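Serpin (Taeniopygia guttata, PDB 5HGC) probably inhibits serine-type endopeptidases and here carries a bound steroid of the cortisol type. Local coordinates at residues A301-I306 / P310-S315; S43-M48 / M99-F104; E192-V195 / T199-K202; D144-E147 / K153-N156. All blocks are in the same frame, centred on the assembly; numbering follows the deposited sequence.

Contact 1 (A301-I306 / P310-S315); sequences ADLSGI and PDLKVS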
loop_
_atom_site.group_PDB
_atom_site.type_symbol
_atom_site.label_atom_id
_atom_site.label_comp_id
_atom_site.label_asym_id
_atom_site.label_seq_id
_atom_site.Cartn_x
_atom_site.Cartn_y
_atom_site.Cartn_z
ATOM N N ALA A 301 -4.622 19.445 -18.178
ATOM C CA ALA A 301 -3.721 18.253 -18.312
ATOM C C ALA A 301 -3.043 18.240 -19.650
ATOM O O ALA A 301 -3.704 18.479 -20.640
ATOM C CB ALA A 301 -4.503 16.972 -18.144
ATOM N N ASP A 302 -1.730 18.031 -19.681
ATOM C CA ASP A 302 -1.034 17.684 -20.916
ATOM C C ASP A 302 -0.627 16.201 -20.819
ATOM O O ASP A 302 0.485 15.842 -20.330
ATOM C CB ASP A 302 0.175 18.573 -21.141
ATOM C CG ASP A 302 0.841 18.321 -22.465
ATOM O OD1 ASP A 302 0.390 17.395 -23.192
ATOM O OD2 ASP A 302 1.802 19.067 -22.808
ATOM N N LEU A 303 -1.554 15.342 -21.240
ATOM C CA LEU A 303 -1.266 13.906 -21.452
ATOM C C LEU A 303 -1.016 13.535 -22.943
ATOM O O LEU A 303 -1.418 12.451 -23.423
ATOM C CB LEU A 303 -2.336 13.021 -20.775
ATOM C CG LEU A 303 -2.366 13.188 -19.236
ATOM C CD1 LEU A 303 -3.510 12.383 -18.670
ATOM C CD2 LEU A 303 -1.052 12.817 -18.522
ATOM N N SER A 304 -0.317 14.434 -23.653
ATOM C CA SER A 304 -0.183 14.306 -25.101
ATOM C C SER A 304 0.701 13.129 -25.478
ATOM O O SER A 304 0.550 12.593 -26.574
ATOM C CB SER A 304 0.297 15.606 -25.755
ATOM O OG SER A 304 1.618 15.936 -25.346
ATOM N N GLY A 305 1.586 12.716 -24.554
ATOM C CA GLY A 305 2.347 11.489 -24.655
ATOM C C GLY A 305 1.506 10.236 -24.659
ATOM O O GLY A 305 2.011 9.166 -25.056
ATOM N N ILE A 306 0.234 10.333 -24.245
ATOM C CA ILE A 306 -0.702 9.143 -24.283
ATOM C C ILE A 306 -1.503 9.055 -25.583
ATOM O O ILE A 306 -1.535 8.016 -26.233
ATOM C CB ILE A 306 -1.611 9.048 -23.010
ATOM C CG1 ILE A 306 -0.708 9.006 -21.723
ATOM C CG2 ILE A 306 -2.567 7.850 -23.053
ATOM C CD1 ILE A 306 -1.451 9.126 -20.408
ATOM N N PRO A 310 -3.566 17.168 -26.871
ATOM C CA PRO A 310 -3.853 17.577 -25.493
ATOM C C PRO A 310 -5.365 17.502 -25.200
ATOM O O PRO A 310 -5.971 18.525 -24.953
ATOM C CB PRO A 310 -3.364 19.017 -25.469
ATOM C CG PRO A 310 -3.680 19.520 -26.866
ATOM C CD PRO A 310 -3.546 18.331 -27.790
ATOM N N ASP A 311 -5.934 16.295 -25.235
ATOM C CA ASP A 311 -7.355 16.068 -25.076
ATOM C C ASP A 311 -7.709 15.134 -23.920
ATOM O O ASP A 311 -8.875 14.799 -23.751
ATOM C CB ASP A 311 -7.980 15.542 -26.400
ATOM C CG ASP A 311 -7.228 14.320 -27.010
ATOM O OD1 ASP A 311 -6.375 13.683 -26.341
ATOM O OD2 ASP A 311 -7.506 13.982 -28.184
ATOM N N LEU A 312 -6.724 14.683 -23.139
ATOM C CA LEU A 312 -6.987 13.634 -22.137
ATOM C C LEU A 312 -6.761 14.177 -20.741
ATOM O O LEU A 312 -5.974 15.089 -20.552
ATOM C CB LEU A 312 -6.117 12.391 -22.413
ATOM C CG LEU A 312 -6.116 11.243 -21.397
ATOM C CD1 LEU A 312 -7.368 10.367 -21.415
ATOM C CD2 LEU A 312 -4.932 10.366 -21.619
ATOM N N LYS A 313 -7.465 13.628 -19.763
ATOM C CA LYS A 313 -7.252 13.962 -18.355
ATOM C C LYS A 313 -7.702 12.747 -17.564
ATOM O O LYS A 313 -8.416 11.871 -18.089
ATOM C CB LYS A 313 -8.082 15.193 -17.940
ATOM C CG LYS A 313 -9.581 14.887 -17.822
ATOM C CD LYS A 313 -10.369 16.134 -17.457
ATOM C CE LYS A 313 -11.860 15.860 -17.651
ATOM N NZ LYS A 313 -12.608 17.119 -17.925
ATOM N N VAL A 314 -7.314 12.676 -16.297
ATOM C CA VAL A 314 -7.661 11.503 -15.516
ATOM C C VAL A 314 -8.984 11.818 -14.901
ATOM O O VAL A 314 -9.062 12.740 -14.124
ATOM C CB VAL A 314 -6.571 11.169 -14.465
ATOM C CG1 VAL A 314 -6.931 9.938 -13.648
ATOM C CG2 VAL A 314 -5.247 10.972 -15.179
ATOM N N SER A 315 -10.018 11.070 -15.268
ATOM C CA SER A 315 -11.358 11.310 -14.728
ATOM C C SER A 315 -11.476 10.773 -13.293
ATOM O O SER A 315 -12.031 11.416 -12.432
ATOM C CB SER A 315 -12.467 10.695 -15.613
ATOM O OG SER A 315 -12.487 11.255 -16.903
HETATM O O HOH W 1 -4.296 16.212 -22.438
#

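Contact 2 (S43-M48 / M99-F104); sequences STAFAM and MMNAIF. Unlike the reference sequence in segment 43-48: T44 (reference Ala).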
loop_
_atom_site.group_PDB
_atom_site.type_symbol
_atom_site.label_atom_id
_atom_site.label_comp_id
_atom_site.label_asym_id
_atom_site.label_seq_id
_atom_site.Cartn_x
_atom_site.Cartn_y
_atom_site.Cartn_z
ATOM N N SER A 43 2.215 4.929 -5.888
ATOM C CA SER A 43 3.339 5.663 -6.445
ATOM C C SER A 43 3.596 5.165 -7.843
ATOM O O SER A 43 3.886 5.950 -8.721
ATOM C CB SER A 43 4.604 5.467 -5.646
ATOM O OG SER A 43 4.562 6.259 -4.519
ATOM N N THR A 44 3.495 3.856 -8.025
ATOM C CA THR A 44 3.818 3.226 -9.287
ATOM C C THR A 44 2.785 3.600 -10.367
ATOM O O THR A 44 3.216 3.903 -11.467
ATOM C CB THR A 44 3.941 1.717 -9.088
ATOM O OG1 THR A 44 4.981 1.467 -8.135
ATOM C CG2 THR A 44 4.298 1.042 -10.340
ATOM N N ALA A 45 1.472 3.624 -10.045
ATOM C CA ALA A 45 0.425 3.938 -11.019
ATOM C C ALA A 45 0.661 5.356 -11.550
ATOM O O ALA A 45 0.661 5.558 -12.771
ATOM C CB ALA A 45 -0.964 3.805 -10.430
ATOM N N PHE A 46 0.969 6.308 -10.656
ATOM C CA PHE A 46 1.229 7.693 -11.067
ATOM C C PHE A 46 2.500 7.975 -11.809
ATOM O O PHE A 46 2.498 8.814 -12.709
ATOM C CB PHE A 46 0.996 8.685 -9.924
ATOM C CG PHE A 46 -0.434 9.057 -9.822
ATOM C CD1 PHE A 46 -1.323 8.235 -9.146
ATOM C CD2 PHE A 46 -0.917 10.131 -10.543
ATOM C CE1 PHE A 46 -2.685 8.516 -9.172
ATOM C CE2 PHE A 46 -2.269 10.434 -10.566
ATOM C CZ PHE A 46 -3.159 9.632 -9.877
ATOM N N ALA A 47 3.570 7.265 -11.475
ATOM C CA ALA A 47 4.828 7.448 -12.173
ATOM C C ALA A 47 4.597 7.005 -13.610
ATOM O O ALA A 47 5.030 7.655 -14.553
ATOM C CB ALA A 47 5.919 6.616 -11.532
ATOM N N MET A 48 3.844 5.921 -13.762
ATOM C CA MET A 48 3.455 5.437 -15.055
ATOM C C MET A 48 2.690 6.493 -15.883
ATOM O O MET A 48 3.027 6.688 -17.058
ATOM C CB MET A 48 2.678 4.170 -14.847
ATOM C CG MET A 48 2.367 3.408 -16.093
ATOM S SD MET A 48 0.615 3.121 -15.999
ATOM C CE MET A 48 0.066 4.609 -16.812
ATOM N N MET A 99 1.172 -6.771 -7.875
ATOM C CA MET A 99 0.498 -5.476 -7.897
ATOM C C MET A 99 0.271 -5.109 -9.332
ATOM O O MET A 99 1.130 -5.352 -10.171
ATOM C CB MET A 99 1.304 -4.405 -7.185
ATOM C CG MET A 99 2.707 -4.131 -7.684
ATOM S SD MET A 99 3.158 -2.470 -7.122
ATOM C CE MET A 99 4.856 -2.560 -7.626
ATOM N N MET A 100 -0.897 -4.539 -9.606
ATOM C CA MET A 100 -1.331 -4.288 -10.982
ATOM C C MET A 100 -1.918 -2.904 -11.185
ATOM O O MET A 100 -2.637 -2.382 -10.317
ATOM C CB MET A 100 -2.309 -5.363 -11.417
ATOM C CG MET A 100 -1.650 -6.739 -11.507
ATOM S SD MET A 100 -2.624 -8.262 -11.226
ATOM C CE MET A 100 -3.280 -8.132 -9.544
ATOM N N ASN A 101 -1.556 -2.334 -12.336
ATOM C CA ASN A 101 -1.986 -1.035 -12.871
ATOM C C ASN A 101 -2.749 -1.280 -14.147
ATOM O O ASN A 101 -2.302 -2.086 -14.967
ATOM C CB ASN A 101 -0.762 -0.261 -13.315
ATOM C CG ASN A 101 0.035 0.237 -12.159
ATOM O OD1 ASN A 101 -0.538 0.554 -11.087
ATOM N ND2 ASN A 101 1.367 0.297 -12.334
ATOM N N ALA A 102 -3.897 -0.634 -14.315
ATOM C CA ALA A 102 -4.641 -0.689 -15.572
ATOM C C ALA A 102 -5.254 0.669 -15.836
ATOM O O ALA A 102 -5.528 1.421 -14.889
ATOM C CB ALA A 102 -5.689 -1.791 -15.593
ATOM N N ILE A 103 -5.371 0.993 -17.134
ATOM C CA ILE A 103 -6.140 2.127 -17.606
ATOM C C ILE A 103 -7.296 1.728 -18.491
ATOM O O ILE A 103 -7.180 0.816 -19.289
ATOM C CB ILE A 103 -5.312 3.260 -18.232
ATOM C CG1 ILE A 103 -4.535 2.799 -19.461
ATOM C CG2 ILE A 103 -4.387 3.826 -17.195
ATOM C CD1 ILE A 103 -3.911 3.910 -20.309
ATOM N N PHE A 104 -8.427 2.386 -18.280
ATOM C CA PHE A 104 -9.620 2.200 -19.087
ATOM C C PHE A 104 -9.908 3.542 -19.748
ATOM O O PHE A 104 -10.197 4.537 -19.043
ATOM C CB PHE A 104 -10.755 1.684 -18.207
ATOM C CG PHE A 104 -10.445 0.365 -17.585
ATOM C CD1 PHE A 104 -9.755 0.292 -16.319
ATOM C CD2 PHE A 104 -10.798 -0.847 -18.253
ATOM C CE1 PHE A 104 -9.453 -0.971 -15.750
ATOM C CE2 PHE A 104 -10.519 -2.101 -17.673
ATOM C CZ PHE A 104 -9.839 -2.158 -16.428
#

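Contact 3 (E192-V195 / T199-K202); sequences EFFV and TTVK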
loop_
_atom_site.group_PDB
_atom_site.type_symbol
_atom_site.label_atom_id
_atom_site.label_comp_id
_atom_site.label_asym_id
_atom_site.label_seq_id
_atom_site.Cartn_x
_atom_site.Cartn_y
_atom_site.Cartn_z
ATOM N N GLU A 192 -11.823 -10.073 22.943
ATOM C CA GLU A 192 -12.421 -8.808 22.775
ATOM C C GLU A 192 -11.448 -7.813 22.206
ATOM O O GLU A 192 -10.283 -7.791 22.604
ATOM C CB GLU A 192 -12.941 -8.318 24.113
ATOM C CG GLU A 192 -14.318 -8.870 24.439
ATOM C CD GLU A 192 -14.895 -8.311 25.729
ATOM O OE1 GLU A 192 -14.166 -7.623 26.507
ATOM O OE2 GLU A 192 -16.091 -8.589 25.958
ATOM N N PHE A 193 -11.954 -6.976 21.291
ATOM C CA PHE A 193 -11.198 -5.905 20.676
ATOM C C PHE A 193 -11.951 -4.631 20.967
ATOM O O PHE A 193 -13.163 -4.542 20.710
ATOM C CB PHE A 193 -11.049 -6.139 19.141
ATOM C CG PHE A 193 -10.107 -5.176 18.484
ATOM C CD1 PHE A 193 -10.506 -3.863 18.192
ATOM C CD2 PHE A 193 -8.795 -5.563 18.183
ATOM C CE1 PHE A 193 -9.627 -2.939 17.646
ATOM C CE2 PHE A 193 -7.905 -4.633 17.636
ATOM C CZ PHE A 193 -8.326 -3.325 17.355
ATOM N N PHE A 194 -11.230 -3.624 21.448
ATOM C CA PHE A 194 -11.841 -2.386 21.927
ATOM C C PHE A 194 -11.663 -1.293 20.905
ATOM O O PHE A 194 -10.633 -0.649 20.855
ATOM C CB PHE A 194 -11.383 -2.019 23.383
ATOM C CG PHE A 194 -11.463 -3.210 24.336
ATOM C CD1 PHE A 194 -12.709 -3.622 24.872
ATOM C CD2 PHE A 194 -10.314 -4.012 24.600
ATOM C CE1 PHE A 194 -12.804 -4.775 25.676
ATOM C CE2 PHE A 194 -10.413 -5.155 25.403
ATOM C CZ PHE A 194 -11.660 -5.532 25.944
ATOM N N VAL A 195 -12.702 -1.113 20.090
ATOM C CA VAL A 195 -12.759 -0.083 19.070
ATOM C C VAL A 195 -12.811 1.369 19.592
ATOM O O VAL A 195 -12.001 2.192 19.114
ATOM C CB VAL A 195 -13.918 -0.356 18.083
ATOM C CG1 VAL A 195 -13.900 0.632 16.927
ATOM C CG2 VAL A 195 -13.867 -1.783 17.538
ATOM N N THR A 199 -17.790 1.103 21.617
ATOM C CA THR A 199 -17.830 -0.162 20.810
ATOM C C THR A 199 -16.735 -1.195 21.078
ATOM O O THR A 199 -15.567 -0.854 21.224
ATOM C CB THR A 199 -17.807 0.100 19.288
ATOM O OG1 THR A 199 -17.942 1.499 19.044
ATOM C CG2 THR A 199 -18.921 -0.714 18.553
ATOM N N THR A 200 -17.149 -2.459 21.063
ATOM C CA THR A 200 -16.349 -3.610 21.465
ATOM C C THR A 200 -16.752 -4.789 20.616
ATOM O O THR A 200 -17.930 -5.097 20.528
ATOM C CB THR A 200 -16.583 -3.956 22.965
ATOM O OG1 THR A 200 -15.996 -2.913 23.763
ATOM C CG2 THR A 200 -16.000 -5.385 23.364
ATOM N N VAL A 201 -15.788 -5.455 19.994
ATOM C CA VAL A 201 -16.142 -6.533 19.056
ATOM C C VAL A 201 -15.394 -7.818 19.401
ATOM O O VAL A 201 -14.392 -7.778 20.100
ATOM C CB VAL A 201 -15.897 -6.147 17.559
ATOM C CG1 VAL A 201 -16.692 -4.896 17.137
ATOM C CG2 VAL A 201 -14.414 -5.949 17.291
ATOM N N LYS A 202 -15.887 -8.948 18.927
ATOM C CA LYS A 202 -15.130 -10.145 19.090
ATOM C C LYS A 202 -14.371 -10.475 17.805
ATOM O O LYS A 202 -14.899 -10.316 16.717
ATOM C CB LYS A 202 -15.952 -11.270 19.739
ATOM C CG LYS A 202 -15.891 -11.125 21.280
ATOM C CD LYS A 202 -16.816 -12.053 22.056
ATOM C CE LYS A 202 -18.168 -11.387 22.298
ATOM N NZ LYS A 202 -19.287 -12.345 22.050
#

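Contact 4 (D144-E147 / K153-N156); sequences DYIE and KITN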
loop_
_atom_site.group_PDB
_atom_site.type_symbol
_atom_site.label_atom_id
_atom_site.label_comp_id
_atom_site.label_asym_id
_atom_site.label_seq_id
_atom_site.Cartn_x
_atom_site.Cartn_y
_atom_site.Cartn_z
ATOM N N ASP A 144 -15.165 -7.718 -13.558
ATOM C CA ASP A 144 -14.781 -9.054 -13.957
ATOM C C ASP A 144 -13.288 -9.137 -14.214
ATOM O O ASP A 144 -12.654 -10.182 -13.948
ATOM C CB ASP A 144 -15.535 -9.479 -15.206
ATOM C CG ASP A 144 -17.011 -9.785 -14.925
ATOM O OD1 ASP A 144 -17.405 -9.888 -13.727
ATOM O OD2 ASP A 144 -17.774 -9.912 -15.910
ATOM N N TYR A 145 -12.736 -8.030 -14.722
ATOM C CA TYR A 145 -11.335 -7.958 -15.027
ATOM C C TYR A 145 -10.514 -8.021 -13.737
ATOM O O TYR A 145 -9.565 -8.854 -13.630
ATOM C CB TYR A 145 -11.033 -6.719 -15.835
ATOM C CG TYR A 145 -9.577 -6.432 -15.883
ATOM C CD1 TYR A 145 -8.703 -7.206 -16.690
ATOM C CD2 TYR A 145 -9.026 -5.378 -15.079
ATOM C CE1 TYR A 145 -7.344 -6.928 -16.705
ATOM C CE2 TYR A 145 -7.667 -5.118 -15.078
ATOM C CZ TYR A 145 -6.852 -5.887 -15.907
ATOM O OH TYR A 145 -5.554 -5.575 -15.945
ATOM N N ILE A 146 -10.900 -7.182 -12.763
ATOM C CA ILE A 146 -10.242 -7.151 -11.437
ATOM C C ILE A 146 -10.391 -8.485 -10.756
ATOM O O ILE A 146 -9.424 -8.991 -10.193
ATOM C CB ILE A 146 -10.748 -6.039 -10.504
ATOM C CG1 ILE A 146 -10.866 -4.696 -11.267
ATOM C CG2 ILE A 146 -9.853 -5.899 -9.264
ATOM C CD1 ILE A 146 -9.572 -4.058 -11.756
ATOM N N GLU A 147 -11.576 -9.071 -10.841
ATOM C CA GLU A 147 -11.800 -10.351 -10.227
ATOM C C GLU A 147 -10.932 -11.459 -10.819
ATOM O O GLU A 147 -10.364 -12.276 -10.082
ATOM C CB GLU A 147 -13.268 -10.721 -10.295
ATOM C CG GLU A 147 -13.574 -12.097 -9.720
ATOM C CD GLU A 147 -15.058 -12.355 -9.709
ATOM O OE1 GLU A 147 -15.822 -11.392 -9.990
ATOM O OE2 GLU A 147 -15.455 -13.508 -9.415
ATOM N N LYS A 153 -9.764 -12.726 -5.439
ATOM C CA LYS A 153 -9.524 -11.985 -4.165
ATOM C C LYS A 153 -10.056 -10.575 -4.069
ATOM O O LYS A 153 -10.251 -10.082 -2.970
ATOM C CB LYS A 153 -8.045 -11.998 -3.790
ATOM C CG LYS A 153 -7.456 -13.406 -3.673
ATOM C CD LYS A 153 -8.072 -14.241 -2.533
ATOM C CE LYS A 153 -7.385 -15.606 -2.456
ATOM N NZ LYS A 153 -7.832 -16.408 -1.288
ATOM N N ILE A 154 -10.242 -9.913 -5.205
ATOM C CA ILE A 154 -10.778 -8.561 -5.228
ATOM C C ILE A 154 -11.828 -8.538 -6.322
ATOM O O ILE A 154 -11.539 -8.918 -7.463
ATOM C CB ILE A 154 -9.733 -7.489 -5.578
ATOM C CG1 ILE A 154 -8.608 -7.440 -4.558
ATOM C CG2 ILE A 154 -10.393 -6.111 -5.628
ATOM C CD1 ILE A 154 -7.538 -6.380 -4.852
ATOM N N THR A 155 -13.033 -8.092 -5.965
ATOM C CA THR A 155 -14.143 -7.938 -6.916
ATOM C C THR A 155 -14.646 -6.487 -6.748
ATOM O O THR A 155 -14.218 -5.761 -5.831
ATOM C CB THR A 155 -15.272 -8.941 -6.580
ATOM O OG1 THR A 155 -15.657 -8.718 -5.230
ATOM C CG2 THR A 155 -14.824 -10.425 -6.668
ATOM N N ASN A 156 -15.552 -6.056 -7.609
ATOM C CA ASN A 156 -16.247 -4.752 -7.396
ATOM C C ASN A 156 -15.368 -3.546 -7.177
ATOM O O ASN A 156 -15.676 -2.733 -6.289
ATOM C CB ASN A 156 -17.262 -4.772 -6.233
ATOM C CG ASN A 156 -18.347 -5.820 -6.399
ATOM O OD1 ASN A 156 -18.746 -6.179 -7.523
ATOM N ND2 ASN A 156 -18.846 -6.316 -5.266
#

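Contact 1 (A301-I306 / P310-S315)
L312 packs against L303 and I306 where the chain turns back past the short helix 304-307 before entering strand 316-325 of the large serpin sheet, sheet A. L303 occupies the N-cap position of that helix, and the residue before it forms an Asx turn, so the contact is a worked example of a helix start packed against the chain that leaves it.

The apolar part centres on one methyl group. With CG swung anti to the backbone N (chi1 173°) and chi2 at 75°, L312 sets CD2 between two neighbours: CD2 lies 3.7 Å from CG2 of I306 and 3.8 Å from CB of L303. The I306 and L312 side chains meet at about a right angle. CD1 of L303 extends the patch to CG2 of V314, at 4.1 Å. M167 of strand 167-176 touches L303, L312 and V314, while L49 of helix 39-52 touches I306 and V314, joining the patch to the body of the fold. At the other end, the methyl of A301 faces the carbonyl of L312, its CB 3.4 Å from O.

Polar linkage between the two segments runs through a water. It accepts from L303 N and from L312 N (3.0 Å to the latter) and donates to A301 O, tying three backbone groups together without a direct bond between the segments.

Within 301-306, D302 OD1 takes two donors from one residue: S304 N nearly along the C-O bond direction, and S304 OG at 2.9 Å on the syn side, 17° out of the carboxylate plane.

Contact 2 (S43-M48 / M99-F104)
N101 of strand 100-106 lays its amide against two neighbouring residues of helix 39-52, A45 and T44. Its OD1 rests 3.3 Å from CB of A45, while its ND2 lies 3.6 Å from CG2 of T44. The middle of the amide covers the backbone as well, with N101 CG 3.9 Å from A45 CA. A polar group thus meets the helix through aliphatic carbons, and the interaction between the two segments is one of shape. Beside it, the methyl end of M99 reaches the same threonine, CE standing 4.1 Å from T44 OG1, and the two side chains cross at about a right angle.

Torsions set these groups in position. In N101, CG is anti to the carbonyl carbon (chi1 -72°), which sends the amide out from the strand to the helix. Chi1 of T44 (-60°) sets OG1 beside the backbone N, where it is hydrogen-bonded to the carbonyl oxygen of V40 in the preceding turn, and CG2 is thereby anti to that nitrogen, its methyl presented to the amide. Replacing N101 with an alanine would probably open a gap over A45 and leave the T44 methyl without the amide nitrogen it packs on.

The next shell encloses the contact. F81 and I85 of helix 74-89 and Y123 of helix 113-123 touch T44, L88 touches M99, and S171 touches N101. Helix 39-52 packs against sheet A, with helices 74-89 and 113-123 alongside, while strand 100-106 runs between strand 126-130, parallel to it, and strand 167-176, antiparallel.

Contact 3 (E192-V195 / T199-K202)
Matching first torsions bring F194 and T200 alongside each other: CG of F194 (chi1 -47°) and OG1 of T200 (chi1 -70°) both stand anti to the carbonyl carbon of their own residue, and the two side chains point the same way. The hydroxyl consequently meets the ring at its edge, near the ring plane, with T200 OG1 3.5 Å from F194 CD1. The other branch of the threonine turns to E192, whose extended chain puts CD 3.9 Å from T200 CG2.

This is the beta hairpin of strands 189-194 and 200-209, part of serpin sheet C. F193 and V201 form an antiparallel hydrogen-bonded pair: F193 N gives to V201 O at 2.8 Å, and V201 N returns a bond to F193 O at 2.9 Å. Next to it, E192 and K202 make a non-hydrogen-bonded pair. Their stems lie side by side, CG to CG 4.2 Å, but E192 OE2 and K202 NZ remain 6.3 Å apart; the lysine has a long, weak ion pair with E190 instead.

F193 and V201 share the opposite face of the sheet from E192, T200 and K202. There, CG2 of V201 packs on CB of F193 at 3.8 Å and on CG2 of V195 at 4.2 Å. P376 touches F193, and N375 reaches both valines, bringing the C-terminal end of the chain onto this face.

Contact 4 (D144-E147 / K153-N156)
The carbonyl oxygen of I154 comes up to the backbone of helix 135-149, making a CA-H...O contact with E147 in which CA and O are 3.1 Å apart and the angle at the hydrogen is 144°. T150, in the turn between the segments, ties the backbones together: its OG1 is hydrogen-bonded both to I146 O and to I154 N.

Two side-chain pairs lie next to this contact. On the buried side, the CG2 methyls of I146 and I154 meet at 3.7 Å. On the more open side, E147 runs out straight, its CG pointing opposite the backbone N across the CA-CB bond (chi1 177°), and T155 lies alongside it, pointing the same way. The T155 methyl follows the glutamate stem up to its carboxylate, CG2 being 3.7 Å from E147 CG and 3.6 Å from E147 OE1. With an alanine in place of E147, the contact would probably lose the stem from CG outward along which the T155 methyl packs, leaving the threonine side chain freer to turn.

The contact joins the C-terminal part of helix 135-149, which lies across serpin sheet A, to the chain leading back from it: I146 rests on F172 of strand 167-176, and I154 on K320 and S322 of the adjoining strand 316-325.

Overall arrangement
Contact 2 contributes a strand of sheet A, contact 4 packs on that sheet, and the two touch: from strand 100-106, F104 CZ lies 3.6 Å from Y145 CD2, so this strand is packed by helix 39-52 on one face and helix 135-149 on the other. Contact 1 follows at the end of the sheet, its centre 15 Å from that of contact 2, with the nearest atoms about 5 Å apart. Contact 3 stands alone in sheet C, its centre 47 Å from that of contact 1, across the centre of the chain. The bound amino sugar is about 10 Å from the side chain of I306 and about 14 Å from that of T44. The steroid pocket draws none of its lining residues from the four contacts.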